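Local coordinates for protein aminoglycoside N(6')acetyltransferase (PDB 3F5B) that probably transfers an acetyl group from acetyl-CoA to the 6'-amino group of aminoglycosides, as a member of the GNAT acetyltransferase superfamily, at residues A[31-36]-A[48-53]; A[72-77]-A[104-109]. All coordinates share one frame; numbering follows the deposited sequence.

Interaction 1 of 2, residues A[31-36]-A[48-53]; sequences WIHQPH and NTIKDL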
loop_
_atom_site.group_PDB
_atom_site.type_symbol
_atom_site.label_atom_id
_atom_site.label_comp_id
_atom_site.label_asym_id
_atom_site.label_seq_id
_atom_site.Cartn_x
_atom_site.Cartn_y
_atom_site.Cartn_z
ATOM N N TRP A 31 12.566 -0.260 -9.823
ATOM C CA TRP A 31 11.619 -1.213 -9.250
ATOM C C TRP A 31 10.317 -1.290 -10.048
ATOM O O TRP A 31 9.840 -2.365 -10.364
ATOM C CB TRP A 31 11.267 -0.818 -7.820
ATOM C CG TRP A 31 12.225 -1.306 -6.761
ATOM C CD1 TRP A 31 13.302 -2.153 -6.926
ATOM C CD2 TRP A 31 12.160 -1.008 -5.374
ATOM N NE1 TRP A 31 13.904 -2.384 -5.719
ATOM C CE2 TRP A 31 13.207 -1.711 -4.744
ATOM C CE3 TRP A 31 11.288 -0.240 -4.588
ATOM C CZ2 TRP A 31 13.448 -1.621 -3.356
ATOM C CZ3 TRP A 31 11.513 -0.160 -3.219
ATOM C CH2 TRP A 31 12.596 -0.849 -2.614
ATOM N N ILE A 32 9.761 -0.141 -10.399
ATOM C CA ILE A 32 8.429 -0.135 -10.984
ATOM C C ILE A 32 8.459 -0.276 -12.493
ATOM O O ILE A 32 7.426 -0.108 -13.161
ATOM C CB ILE A 32 7.631 1.115 -10.563
ATOM C CG1 ILE A 32 8.282 2.403 -11.132
ATOM C CG2 ILE A 32 7.517 1.156 -9.024
ATOM C CD1 ILE A 32 7.585 3.689 -10.751
ATOM N N HIS A 33 9.642 -0.573 -13.024
ATOM C CA HIS A 33 9.784 -1.009 -14.407
ATOM C C HIS A 33 10.163 -2.496 -14.548
ATOM O O HIS A 33 10.508 -2.969 -15.645
ATOM C CB HIS A 33 10.754 -0.078 -15.151
ATOM C CG HIS A 33 10.198 1.296 -15.371
ATOM N ND1 HIS A 33 10.330 2.318 -14.450
ATOM C CD2 HIS A 33 9.473 1.808 -16.398
ATOM C CE1 HIS A 33 9.717 3.397 -14.903
ATOM N NE2 HIS A 33 9.195 3.118 -16.086
ATOM N N GLN A 34 10.089 -3.250 -13.452
ATOM C CA GLN A 34 10.323 -4.690 -13.524
ATOM C C GLN A 34 9.076 -5.397 -14.078
ATOM O O GLN A 34 7.939 -5.009 -13.747
ATOM C CB GLN A 34 10.673 -5.268 -12.154
ATOM C CG GLN A 34 11.839 -4.595 -11.430
ATOM C CD GLN A 34 12.006 -5.166 -10.028
ATOM O OE1 GLN A 34 12.734 -6.123 -9.848
ATOM N NE2 GLN A 34 11.296 -4.606 -9.043
ATOM N N PRO A 35 9.276 -6.453 -14.907
ATOM C CA PRO A 35 8.118 -7.141 -15.485
ATOM C C PRO A 35 7.108 -7.594 -14.428
ATOM O O PRO A 35 5.898 -7.425 -14.638
ATOM C CB PRO A 35 8.730 -8.327 -16.267
ATOM C CG PRO A 35 10.143 -7.920 -16.568
ATOM C CD PRO A 35 10.563 -7.012 -15.381
ATOM N N HIS A 36 7.563 -8.102 -13.274
ATOM C CA HIS A 36 6.573 -8.599 -12.295
ATOM C C HIS A 36 5.690 -7.484 -11.732
ATOM O O HIS A 36 4.536 -7.724 -11.312
ATOM C CB HIS A 36 7.190 -9.467 -11.171
ATOM C CG HIS A 36 7.707 -8.693 -9.987
ATOM N ND1 HIS A 36 9.005 -8.221 -9.909
ATOM C CD2 HIS A 36 7.125 -8.373 -8.807
ATOM C CE1 HIS A 36 9.187 -7.618 -8.752
ATOM N NE2 HIS A 36 8.066 -7.710 -8.059
ATOM N N ASN A 48 0.954 7.988 -13.993
ATOM C CA ASN A 48 0.513 8.735 -12.808
ATOM C C ASN A 48 1.447 8.562 -11.605
ATOM O O ASN A 48 1.734 9.534 -10.898
ATOM C CB ASN A 48 -0.896 8.338 -12.379
ATOM C CG ASN A 48 -1.959 8.696 -13.397
ATOM O OD1 ASN A 48 -1.814 9.631 -14.202
ATOM N ND2 ASN A 48 -3.069 7.966 -13.340
ATOM N N THR A 49 1.894 7.313 -11.378
ATOM C CA THR A 49 2.842 6.981 -10.328
ATOM C C THR A 49 4.163 7.722 -10.439
ATOM O O THR A 49 4.608 8.366 -9.476
ATOM C CB THR A 49 3.021 5.466 -10.234
ATOM O OG1 THR A 49 1.758 4.919 -9.864
ATOM C CG2 THR A 49 4.014 5.081 -9.135
ATOM N N ILE A 50 4.743 7.694 -11.636
ATOM C CA ILE A 50 6.000 8.365 -11.888
ATOM C C ILE A 50 5.870 9.870 -11.655
ATOM O O ILE A 50 6.705 10.444 -10.981
ATOM C CB ILE A 50 6.512 8.053 -13.328
ATOM C CG1 ILE A 50 6.953 6.584 -13.434
ATOM C CG2 ILE A 50 7.615 9.023 -13.774
ATOM C CD1 ILE A 50 7.393 6.171 -14.850
ATOM N N LYS A 51 4.815 10.484 -12.207
ATOM C CA LYS A 51 4.524 11.900 -12.001
ATOM C C LYS A 51 4.407 12.243 -10.522
ATOM O O LYS A 51 5.035 13.196 -10.061
ATOM C CB LYS A 51 3.231 12.298 -12.730
ATOM C CG LYS A 51 2.753 13.762 -12.514
ATOM C CD LYS A 51 1.834 14.263 -13.658
ATOM C CE LYS A 51 1.448 15.746 -13.450
ATOM N NZ LYS A 51 1.030 16.427 -14.720
ATOM N N ASP A 52 3.620 11.470 -9.774
ATOM C CA ASP A 52 3.343 11.860 -8.397
ATOM C C ASP A 52 4.585 11.700 -7.540
ATOM O O ASP A 52 4.806 12.485 -6.626
ATOM C CB ASP A 52 2.182 11.082 -7.759
ATOM C CG ASP A 52 1.512 11.872 -6.629
ATOM O OD1 ASP A 52 0.913 12.924 -6.939
ATOM O OD2 ASP A 52 1.580 11.456 -5.442
ATOM N N LEU A 53 5.394 10.683 -7.839
ATOM C CA LEU A 53 6.601 10.438 -7.067
ATOM C C LEU A 53 7.538 11.619 -7.240
ATOM O O LEU A 53 8.166 12.083 -6.277
ATOM C CB LEU A 53 7.272 9.114 -7.474
ATOM C CG LEU A 53 8.549 8.715 -6.744
ATOM C CD1 LEU A 53 8.295 8.460 -5.258
ATOM C CD2 LEU A 53 9.159 7.471 -7.382
#
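Ile32 and Ile50 mark the nearest approach of the two backbones, their CA atoms 8.9 Å apart, a gap bridged by side chains alone. In this GNAT fold, segment 31-36 holds the type I turn from Trp31 to Gln34 and the first residues of helix 35-38, whereas 48-53 lies within helix 43-57. Ile32 sends the tip of its longer branch onto the helix: with CG1 set between the backbone N and the carbonyl carbon (chi1 65°), the extended branch carries CD1 to 4.0 Å from Ile50 CG1 and also against the methyl CG2 of Thr49. Thr49 suits a buried helical site because it turns its methyl to Ile32 and bonds its hydroxyl to the carbonyl of Gly45. At the exposed margin, His33 presents its ring edge-on, CE1 lying 3.6 Å from Ile50 CD1; its ND1 is bonded to Leu29 O, which restrains the rotation of the ring. Gln34, the N-cap residue of helix 35-38, secures the turn a second time. Besides the backbone bond Gln34 N to Trp31 O, its side-chain NE2 donates in the carbonyl plane to a lone pair of the same Trp31 O, at 3.0 Å.

Interaction 2 of 2, residues A[72-77]-A[104-109]; sequences NEIPFA and LDYIGK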
loop_
_atom_site.group_PDB
_atom_site.type_symbol
_atom_site.label_atom_id
_atom_site.label_comp_id
_atom_site.label_asym_id
_atom_site.label_seq_id
_atom_site.Cartn_x
_atom_site.Cartn_y
_atom_site.Cartn_z
ATOM N N ASN A 72 15.976 -4.280 7.911
ATOM C CA ASN A 72 17.277 -3.747 8.343
ATOM C C ASN A 72 17.805 -2.755 7.308
ATOM O O ASN A 72 17.114 -1.779 6.969
ATOM C CB ASN A 72 18.267 -4.888 8.606
ATOM C CG ASN A 72 17.878 -5.717 9.806
ATOM O OD1 ASN A 72 17.225 -5.212 10.739
ATOM N ND2 ASN A 72 18.276 -7.002 9.807
ATOM N N GLU A 73 18.975 -3.035 6.742
ATOM C CA GLU A 73 19.538 -2.181 5.702
ATOM C C GLU A 73 18.948 -2.391 4.297
ATOM O O GLU A 73 19.294 -1.668 3.396
ATOM C CB GLU A 73 21.083 -2.289 5.649
ATOM C CG GLU A 73 21.721 -3.430 6.498
ATOM C CD GLU A 73 21.475 -4.856 5.962
ATOM O OE1 GLU A 73 20.542 -5.512 6.478
ATOM O OE2 GLU A 73 22.228 -5.332 5.055
ATOM N N ILE A 74 18.061 -3.363 4.125
ATOM C CA ILE A 74 17.613 -3.748 2.796
ATOM C C ILE A 74 16.238 -3.140 2.421
ATOM O O ILE A 74 15.224 -3.554 2.954
ATOM C CB ILE A 74 17.597 -5.316 2.681
ATOM C CG1 ILE A 74 19.009 -5.906 2.917
ATOM C CG2 ILE A 74 16.957 -5.819 1.387
ATOM C CD1 ILE A 74 20.078 -5.440 1.936
ATOM N N PRO A 75 16.208 -2.170 1.482
ATOM C CA PRO A 75 14.908 -1.695 0.979
ATOM C C PRO A 75 14.274 -2.741 0.056
ATOM O O PRO A 75 14.983 -3.396 -0.705
ATOM C CB PRO A 75 15.281 -0.410 0.217
ATOM C CG PRO A 75 16.724 -0.735 -0.348
ATOM C CD PRO A 75 17.362 -1.594 0.751
ATOM N N PHE A 76 12.963 -2.936 0.131
ATOM C CA PHE A 76 12.354 -4.053 -0.595
ATOM C C PHE A 76 10.938 -3.783 -1.101
ATOM O O PHE A 76 10.431 -4.570 -1.902
ATOM C CB PHE A 76 12.389 -5.357 0.243
ATOM C CG PHE A 76 11.391 -5.377 1.392
ATOM C CD1 PHE A 76 10.114 -5.869 1.208
ATOM C CD2 PHE A 76 11.739 -4.887 2.648
ATOM C CE1 PHE A 76 9.159 -5.881 2.259
ATOM C CE2 PHE A 76 10.813 -4.889 3.714
ATOM C CZ PHE A 76 9.516 -5.367 3.515
ATOM N N ALA A 77 10.281 -2.712 -0.621
ATOM C CA ALA A 77 8.922 -2.416 -1.075
ATOM C C ALA A 77 8.684 -0.929 -1.195
ATOM O O ALA A 77 9.370 -0.119 -0.556
ATOM C CB ALA A 77 7.860 -3.039 -0.098
ATOM N N LEU A 104 12.052 -9.755 -5.494
ATOM C CA LEU A 104 11.431 -11.079 -5.618
ATOM C C LEU A 104 11.605 -11.960 -4.382
ATOM O O LEU A 104 10.754 -12.792 -4.095
ATOM C CB LEU A 104 11.920 -11.844 -6.869
ATOM C CG LEU A 104 11.401 -11.322 -8.214
ATOM C CD1 LEU A 104 12.095 -12.058 -9.356
ATOM C CD2 LEU A 104 9.897 -11.471 -8.319
ATOM N N ASP A 105 12.690 -11.758 -3.636
ATOM C CA ASP A 105 12.946 -12.569 -2.449
ATOM C C ASP A 105 12.090 -12.106 -1.279
ATOM O O ASP A 105 12.147 -12.683 -0.184
ATOM C CB ASP A 105 14.462 -12.630 -2.117
ATOM C CG ASP A 105 15.159 -11.247 -2.146
ATOM O OD1 ASP A 105 14.619 -10.271 -2.694
ATOM O OD2 ASP A 105 16.299 -11.154 -1.635
ATOM N N TYR A 106 11.233 -11.112 -1.514
ATOM C CA TYR A 106 10.370 -10.621 -0.434
ATOM C C TYR A 106 8.886 -10.846 -0.644
ATOM O O TYR A 106 8.072 -10.314 0.100
ATOM C CB TYR A 106 10.665 -9.134 -0.135
ATOM C CG TYR A 106 11.912 -8.970 0.713
ATOM C CD1 TYR A 106 13.180 -9.019 0.144
ATOM C CD2 TYR A 106 11.810 -8.807 2.103
ATOM C CE1 TYR A 106 14.338 -8.888 0.939
ATOM C CE2 TYR A 106 12.947 -8.698 2.908
ATOM C CZ TYR A 106 14.198 -8.726 2.320
ATOM O OH TYR A 106 15.290 -8.582 3.123
ATOM N N ILE A 107 8.534 -11.654 -1.641
ATOM C CA ILE A 107 7.152 -11.745 -2.138
ATOM C C ILE A 107 6.228 -12.736 -1.389
ATOM O O ILE A 107 5.018 -12.844 -1.691
ATOM C CB ILE A 107 7.209 -12.073 -3.653
ATOM C CG1 ILE A 107 6.488 -11.011 -4.456
ATOM C CG2 ILE A 107 6.906 -13.552 -3.978
ATOM C CD1 ILE A 107 7.444 -10.025 -4.996
ATOM N N GLY A 108 6.794 -13.412 -0.392
ATOM C CA GLY A 108 6.079 -14.426 0.371
ATOM C C GLY A 108 4.764 -13.869 0.875
ATOM O O GLY A 108 4.701 -12.727 1.296
ATOM N N LYS A 109 3.715 -14.685 0.851
ATOM C CA LYS A 109 2.406 -14.206 1.275
ATOM C C LYS A 109 2.433 -13.849 2.758
ATOM O O LYS A 109 1.942 -12.795 3.150
ATOM C CB LYS A 109 1.327 -15.252 0.980
ATOM C CG LYS A 109 1.114 -15.501 -0.511
ATOM C CD LYS A 109 -0.000 -16.526 -0.718
ATOM C CE LYS A 109 0.486 -17.859 -1.206
ATOM N NZ LYS A 109 1.634 -18.378 -0.424
#
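Phe76 and Tyr106 lie against each other in an offset stack, ring centroids 4.4 Å apart and planes inclined by only 19°. Their contact joins strand 74-84 of the GNAT sheet to the loop that runs from strand 94-101 to helix 109-123. In GNAT enzymes this loop and the helix start usually bind the pyrophosphate of coenzyme A through backbone amides, and Gly108 at the start of the helix is consistent with such a role here. The overlap is between rims: Tyr106 CD2 stands 3.4 Å above the Phe76 plane, close to CG and CD1. Phe76 CB adds a CH-pi contact over the Tyr106 face, 3.8 Å from the ring centroid and 16° off its normal. The Phe76 ring is placed there by CG standing between the backbone N and the carbonyl carbon (chi1 74°), which lays CB and the ring across the tyrosine face. At the far end of the tyrosine, Ile74 touches with its short branch, CG2 being 3.7 Å from Tyr106 OH. An aliphatic residue suits this spot because the hydroxyl has its polar partner elsewhere, in a hydrogen bond with Asp71 OD2, at the end of the neighbouring strand 65-71. Tyrosine thus combines a flat face for Phe76 with an anchor at its tip.

Outward from this core, Leu111 of helix 109-123 touches both aromatic side chains, Met115 packs on Phe76, and Ile101 reaches Tyr106. The backbone of Phe76 is hydrogen-bonded to Ala69 and Cys102, which fixes the ring's base within the sheet. Gly108 occupies the N-cap position of helix 109-123, and its carbonyl O accepts a hydrogen bond from Ser112 OG.

In the fold
From the N terminus, the chain leaves helix 25-31, passes through the turn and short helix 35-38, and is brought back by interaction 1, which closes an 11-residue, mostly helical loop onto helix 43-57. It then builds strand 65-71 and opens interaction 2 in the turn leading into strand 74-84; this second loop spans 26 residues, closing before helix 109-123. The two loops follow in series, neither nested nor crossed; the centres of the two contacts are about 17 Å apart. They touch: the indole of Trp31 packs on the backbone of Pro75, Phe76 and Ala77, and His36 ND1 lies 3.7 Å from Leu104 CD2, so the N-terminal helical region meets both the sheet and the loop before helix 109-123.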